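PDB 6QGM: VirX1 from Cyanophage Syn10, which acts as a viral halogenase that iodinates diverse substrates and, as a member of the tryptophan halogenase family, probably depends on a reduced flavin. Local coordinates for residues B[164-169]-B[283-288]; B[252-257]-B[294-299]. One frame throughout, in Å; residues are numbered along the deposited sequence.

Interaction 1. Residues B[164-169]-B[283-288]; sequences AYHIDA and NIPLWN
His-166 and Leu-286 mark the nearest approach of the two backbones, 6.2 Å between their CA atoms, where the middle strand of a small antiparallel sheet (164-168) meets the end of strand 279-285 without a hydrogen bond across the contact. His-166 carries most of it. Its CB points at the other segment, and with CG beside the backbone N (chi1 -56°) the ring is brought up against Pro-285. Pro-285 CD sits over the middle of one ring face, 3.9 Å from the ring centroid and 11° off the normal, a CH-pi contact. Ile-284 adds its CG2 methyl obliquely, 3.8 Å from His-166 CD2. Leu-286 works on the backbone instead: its CD2 methyl lies 3.6 Å from both His-166 C and Ile-167 N, while its CD1 approaches Asp-168 CB at 4.2 Å. Asp-168 N-caps helix 169-181, OD1 accepting from Leu-171 N, and OD2 makes a salt bridge to NH2 of Arg-289, the residue after 283-288. Both imidazole nitrogens of His-166 find threonine hydroxyls, ND1 at Thr-74 OG1 and NE2 at Thr-271 OG1. Thr-74 OG1 is also hydrogen-bonded to Pro-285 O, so one hydroxyl links the two segments indirectly. The contact thus joins two sheets by side chains laid on side chains and backbone, with no strand pairing between them. Holding both nitrogens should fix the rotation of the buried ring and keep its face turned to the proline, while apolar contact and CH-pi interaction supply the direct attraction.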
loop_
_atom_site.group_PDB
_atom_site.type_symbol
_atom_site.label_atom_id
_atom_site.label_comp_id
_atom_site.label_asym_id
_atom_site.label_seq_id
_atom_site.Cartn_x
_atom_site.Cartn_y
_atom_site.Cartn_z
ATOM N N ALA B 164 17.123 -27.461 -6.824
ATOM C CA ALA B 164 16.167 -27.733 -7.921
ATOM C C ALA B 164 16.848 -28.649 -8.950
ATOM O O ALA B 164 17.852 -29.296 -8.588
ATOM C CB ALA B 164 15.698 -26.438 -8.529
ATOM N N TYR B 165 16.330 -28.715 -10.186
ATOM C CA TYR B 165 16.609 -29.821 -11.147
ATOM C C TYR B 165 16.694 -29.289 -12.578
ATOM O O TYR B 165 15.998 -28.321 -12.907
ATOM C CB TYR B 165 15.514 -30.883 -11.044
ATOM C CG TYR B 165 15.219 -31.342 -9.635
ATOM C CD1 TYR B 165 14.313 -30.671 -8.829
ATOM C CD2 TYR B 165 15.850 -32.443 -9.091
ATOM C CE1 TYR B 165 14.035 -31.078 -7.532
ATOM C CE2 TYR B 165 15.594 -32.861 -7.794
ATOM C CZ TYR B 165 14.677 -32.185 -7.015
ATOM O OH TYR B 165 14.418 -32.613 -5.749
ATOM N N HIS B 166 17.573 -29.883 -13.382
ATOM C CA HIS B 166 17.548 -29.880 -14.873
ATOM C C HIS B 166 16.848 -31.163 -15.321
ATOM O O HIS B 166 17.234 -32.221 -14.824
ATOM C CB HIS B 166 18.968 -29.794 -15.455
ATOM C CG HIS B 166 19.750 -28.621 -14.967
ATOM N ND1 HIS B 166 20.871 -28.757 -14.179
ATOM C CD2 HIS B 166 19.596 -27.301 -15.165
ATOM C CE1 HIS B 166 21.382 -27.572 -13.931
ATOM N NE2 HIS B 166 20.617 -26.656 -14.535
ATOM N N ILE B 167 15.835 -31.075 -16.176
ATOM C CA ILE B 167 15.015 -32.245 -16.608
ATOM C C ILE B 167 14.824 -32.197 -18.123
ATOM O O ILE B 167 14.828 -31.089 -18.703
ATOM C CB ILE B 167 13.667 -32.262 -15.858
ATOM C CG1 ILE B 167 12.744 -31.138 -16.320
ATOM C CG2 ILE B 167 13.886 -32.223 -14.340
ATOM C CD1 ILE B 167 11.399 -31.124 -15.639
ATOM N N ASP B 168 14.673 -33.367 -18.737
ATOM C CA ASP B 168 14.053 -33.538 -20.074
ATOM C C ASP B 168 12.544 -33.541 -19.823
ATOM O O ASP B 168 12.050 -34.519 -19.226
ATOM C CB ASP B 168 14.570 -34.816 -20.740
ATOM C CG ASP B 168 13.899 -35.222 -22.045
ATOM O OD1 ASP B 168 12.705 -34.920 -22.229
ATOM O OD2 ASP B 168 14.565 -35.864 -22.862
ATOM N N ALA B 169 11.844 -32.473 -20.216
ATOM C CA ALA B 169 10.429 -32.233 -19.846
ATOM C C ALA B 169 9.515 -33.326 -20.418
ATOM O O ALA B 169 8.558 -33.691 -19.733
ATOM C CB ALA B 169 10.033 -30.861 -20.321
ATOM N N ASN B 283 22.380 -22.771 -20.999
ATOM C CA ASN B 283 23.125 -24.052 -20.932
ATOM C C ASN B 283 22.470 -24.902 -19.833
ATOM O O ASN B 283 22.493 -24.486 -18.666
ATOM C CB ASN B 283 24.621 -23.810 -20.717
ATOM C CG ASN B 283 25.444 -25.056 -20.921
ATOM O OD1 ASN B 283 26.073 -25.208 -21.966
ATOM N ND2 ASN B 283 25.399 -25.974 -19.958
ATOM N N ILE B 284 21.863 -26.023 -20.210
ATOM C CA ILE B 284 21.150 -26.943 -19.280
ATOM C C ILE B 284 21.814 -28.314 -19.353
ATOM O O ILE B 284 21.594 -29.059 -20.296
ATOM C CB ILE B 284 19.647 -26.963 -19.610
ATOM C CG1 ILE B 284 19.028 -25.599 -19.315
ATOM C CG2 ILE B 284 18.934 -28.066 -18.850
ATOM C CD1 ILE B 284 17.625 -25.450 -19.835
ATOM N N PRO B 285 22.695 -28.655 -18.391
ATOM C CA PRO B 285 23.303 -29.980 -18.337
ATOM C C PRO B 285 22.272 -31.040 -17.936
ATOM O O PRO B 285 21.616 -30.872 -16.927
ATOM C CB PRO B 285 24.388 -29.888 -17.252
ATOM C CG PRO B 285 24.527 -28.395 -16.974
ATOM C CD PRO B 285 23.178 -27.780 -17.312
ATOM N N LEU B 286 22.139 -32.080 -18.757
ATOM C CA LEU B 286 21.373 -33.307 -18.423
ATOM C C LEU B 286 22.344 -34.477 -18.312
ATOM O O LEU B 286 23.555 -34.276 -18.478
ATOM C CB LEU B 286 20.322 -33.550 -19.507
ATOM C CG LEU B 286 19.257 -32.466 -19.639
ATOM C CD1 LEU B 286 18.276 -32.834 -20.729
ATOM C CD2 LEU B 286 18.539 -32.241 -18.325
ATOM N N TRP B 287 21.829 -35.655 -17.989
ATOM C CA TRP B 287 22.662 -36.848 -17.694
ATOM C C TRP B 287 23.461 -37.206 -18.951
ATOM O O TRP B 287 24.651 -37.469 -18.801
ATOM C CB TRP B 287 21.775 -37.993 -17.190
ATOM C CG TRP B 287 22.500 -39.181 -16.657
ATOM C CD1 TRP B 287 22.372 -40.469 -17.070
ATOM C CD2 TRP B 287 23.474 -39.201 -15.598
ATOM N NE1 TRP B 287 23.194 -41.292 -16.346
ATOM C CE2 TRP B 287 23.882 -40.541 -15.429
ATOM C CE3 TRP B 287 24.044 -38.223 -14.776
ATOM C CZ2 TRP B 287 24.834 -40.920 -14.483
ATOM C CZ3 TRP B 287 24.987 -38.603 -13.846
ATOM C CH2 TRP B 287 25.361 -39.937 -13.688
ATOM N N ASN B 288 22.844 -37.116 -20.139
ATOM C CA ASN B 288 23.363 -37.681 -21.415
ATOM C C ASN B 288 23.806 -36.594 -22.402
ATOM O O ASN B 288 24.408 -36.961 -23.436
ATOM C CB ASN B 288 22.336 -38.600 -22.084
ATOM C CG ASN B 288 20.990 -37.964 -22.355
ATOM O OD1 ASN B 288 20.683 -36.877 -21.873
ATOM N ND2 ASN B 288 20.160 -38.659 -23.110
#

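Interaction 2. Residues B[252-257]-B[294-299]; sequences KAMATR and YCYSSR
Lys-252 and Tyr-296 form a hydrogen-bonded antiparallel pair in the mixed sheet that contains strands 252-258 and 290-296, whose short segments run at 169° to each other. Both backbone bonds of this pair are made, Tyr-296 N to Lys-252 O at 3.1 Å and Lys-252 N to Tyr-296 O at 3.2 Å. Two residues along, Met-254 and Tyr-294 repeat the pattern, with Met-254 N 3.0 Å from Tyr-294 O and Tyr-294 N giving a more bent bond (132° at the hydrogen) to Met-254 O. Between them Ala-253 faces Cys-295 as a non-hydrogen-bonded pair, where CB and SG are 4.4 Å apart on the opposite face of the sheet from the tyrosines. Tyr-296 has CG between its backbone N and carbonyl carbon (chi1 67°), which turns the ring over the neighbouring strand at Lys-252, and Lys-252 CB lies over one face, 3.5 Å from the centroid, in a CH-pi contact. The Met-254 side chain crosses that of Tyr-296 at about a right angle. It lies side by side with the Tyr-294 side chain, CG against Tyr-294 CB. Helix 303-314 packs on this face, through Ala-306 against Met-254 and Tyr-296, and Tyr-294 OH is held by Asn-278 N. Beyond the strand, Ser-298 CB meets the aliphatic part of Lys-252, and its OG is hydrogen-bonded to Asp-251 OD2. At the tip of Met-254, bent at its last torsion, the CE methyl stops 3.6 Å from Tyr-296 CE1.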
loop_
_atom_site.group_PDB
_atom_site.type_symbol
_atom_site.label_atom_id
_atom_site.label_comp_id
_atom_site.label_asym_id
_atom_site.label_seq_id
_atom_site.Cartn_x
_atom_site.Cartn_y
_atom_site.Cartn_z
ATOM N N LYS B 252 11.974 -14.373 -30.267
ATOM C CA LYS B 252 12.405 -15.595 -30.998
ATOM C C LYS B 252 13.281 -16.454 -30.087
ATOM O O LYS B 252 13.953 -15.886 -29.188
ATOM C CB LYS B 252 13.219 -15.206 -32.229
ATOM C CG LYS B 252 12.538 -14.249 -33.191
ATOM C CD LYS B 252 11.182 -14.737 -33.647
ATOM C CE LYS B 252 10.549 -13.848 -34.695
ATOM N NZ LYS B 252 9.886 -14.645 -35.756
ATOM N N ALA B 253 13.309 -17.763 -30.329
ATOM C CA ALA B 253 14.290 -18.698 -29.727
ATOM C C ALA B 253 14.692 -19.738 -30.770
ATOM O O ALA B 253 13.855 -20.119 -31.591
ATOM C CB ALA B 253 13.733 -19.352 -28.482
ATOM N N MET B 254 15.953 -20.137 -30.770
ATOM C CA MET B 254 16.424 -21.386 -31.412
ATOM C C MET B 254 17.037 -22.246 -30.298
ATOM O O MET B 254 17.499 -21.678 -29.290
ATOM C CB MET B 254 17.431 -21.097 -32.537
ATOM C CG MET B 254 18.587 -20.217 -32.119
ATOM S SD MET B 254 19.623 -19.720 -33.475
ATOM C CE MET B 254 18.550 -18.564 -34.319
ATOM N N ALA B 255 16.966 -23.572 -30.433
ATOM C CA ALA B 255 17.384 -24.549 -29.403
ATOM C C ALA B 255 18.065 -25.728 -30.093
ATOM O O ALA B 255 17.810 -25.960 -31.294
ATOM C CB ALA B 255 16.197 -24.974 -28.581
ATOM N N THR B 256 18.941 -26.410 -29.361
ATOM C CA THR B 256 19.754 -27.531 -29.880
ATOM C C THR B 256 20.179 -28.443 -28.726
ATOM O O THR B 256 19.990 -28.076 -27.532
ATOM C CB THR B 256 20.933 -26.991 -30.708
ATOM O OG1 THR B 256 21.523 -28.073 -31.425
ATOM C CG2 THR B 256 21.989 -26.282 -29.881
ATOM N N ARG B 257 20.734 -29.592 -29.096
ATOM C CA ARG B 257 21.328 -30.599 -28.192
ATOM C C ARG B 257 22.812 -30.657 -28.549
ATOM O O ARG B 257 23.089 -30.781 -29.731
ATOM C CB ARG B 257 20.614 -31.938 -28.379
ATOM C CG ARG B 257 19.255 -32.036 -27.709
ATOM C CD ARG B 257 18.501 -33.261 -28.172
ATOM N NE ARG B 257 17.064 -33.017 -28.063
ATOM C CZ ARG B 257 16.128 -33.955 -27.958
ATOM N NH1 ARG B 257 16.457 -35.239 -27.926
ATOM N NH2 ARG B 257 14.853 -33.592 -27.868
ATOM N N TYR B 294 19.451 -19.962 -28.002
ATOM C CA TYR B 294 19.562 -18.488 -28.079
ATOM C C TYR B 294 18.148 -17.912 -27.969
ATOM O O TYR B 294 17.313 -18.281 -28.811
ATOM C CB TYR B 294 20.227 -18.104 -29.408
ATOM C CG TYR B 294 20.777 -16.700 -29.540
ATOM C CD1 TYR B 294 20.609 -15.732 -28.551
ATOM C CD2 TYR B 294 21.436 -16.322 -30.690
ATOM C CE1 TYR B 294 21.103 -14.447 -28.703
ATOM C CE2 TYR B 294 21.946 -15.043 -30.853
ATOM C CZ TYR B 294 21.784 -14.107 -29.855
ATOM O OH TYR B 294 22.296 -12.860 -30.006
ATOM N N CYS B 295 17.874 -17.092 -26.947
ATOM C CA CYS B 295 16.724 -16.145 -26.918
ATOM C C CYS B 295 17.198 -14.812 -27.486
ATOM O O CYS B 295 18.152 -14.265 -26.907
ATOM C CB CYS B 295 16.218 -15.889 -25.508
ATOM S SG CYS B 295 15.259 -17.272 -24.865
ATOM N N TYR B 296 16.567 -14.317 -28.552
ATOM C CA TYR B 296 17.014 -13.101 -29.269
ATOM C C TYR B 296 15.815 -12.271 -29.722
ATOM O O TYR B 296 14.672 -12.731 -29.597
ATOM C CB TYR B 296 17.912 -13.465 -30.449
ATOM C CG TYR B 296 17.252 -14.203 -31.587
ATOM C CD1 TYR B 296 17.008 -15.564 -31.511
ATOM C CD2 TYR B 296 16.927 -13.557 -32.769
ATOM C CE1 TYR B 296 16.429 -16.255 -32.563
ATOM C CE2 TYR B 296 16.347 -14.230 -33.831
ATOM C CZ TYR B 296 16.095 -15.587 -33.725
ATOM O OH TYR B 296 15.531 -16.289 -34.745
ATOM N N SER B 297 16.108 -11.070 -30.217
ATOM C CA SER B 297 15.125 -10.054 -30.642
ATOM C C SER B 297 15.239 -9.848 -32.148
ATOM O O SER B 297 16.290 -9.345 -32.590
ATOM C CB SER B 297 15.348 -8.772 -29.905
ATOM O OG SER B 297 14.465 -7.772 -30.349
ATOM N N SER B 298 14.185 -10.208 -32.889
ATOM C CA SER B 298 14.089 -10.061 -34.362
ATOM C C SER B 298 14.180 -8.581 -34.734
ATOM O O SER B 298 14.591 -8.278 -35.871
ATOM C CB SER B 298 12.826 -10.674 -34.877
ATOM O OG SER B 298 11.702 -9.975 -34.363
ATOM N N ARG B 299 13.825 -7.704 -33.795
ATOM C CA ARG B 299 13.962 -6.229 -33.898
ATOM C C ARG B 299 15.405 -5.813 -34.189
ATOM O O ARG B 299 15.590 -4.736 -34.805
ATOM C CB ARG B 299 13.647 -5.552 -32.560
ATOM C CG ARG B 299 12.180 -5.249 -32.260
ATOM C CD ARG B 299 11.950 -3.901 -31.595
ATOM N NE ARG B 299 11.672 -3.994 -30.166
ATOM C CZ ARG B 299 12.169 -3.187 -29.235
ATOM N NH1 ARG B 299 11.854 -3.411 -27.966
ATOM N NH2 ARG B 299 13.010 -2.203 -29.539
#

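In the fold
From the N terminus the chain meets its four segments in the order 164-169, 252-257, 283-288 and 294-299, so the contacts cross. Interaction 1 closes a loop of 113 residues, leading from the small antiparallel sheet of strands 46-48, 164-168 and 74-76 to the end of strand 279-285. Interaction 2 closes a shorter one of 36 residues, in which strands 270-275 and 279-285 lie, by pairing 252-258 with 290-296. Strands 279-285 and 290-296 are consecutive and adjacent in the seven-stranded mixed sheet. Interaction 2 therefore works inside that sheet, while interaction 1 ties it to another. Their centres are about 19 Å apart.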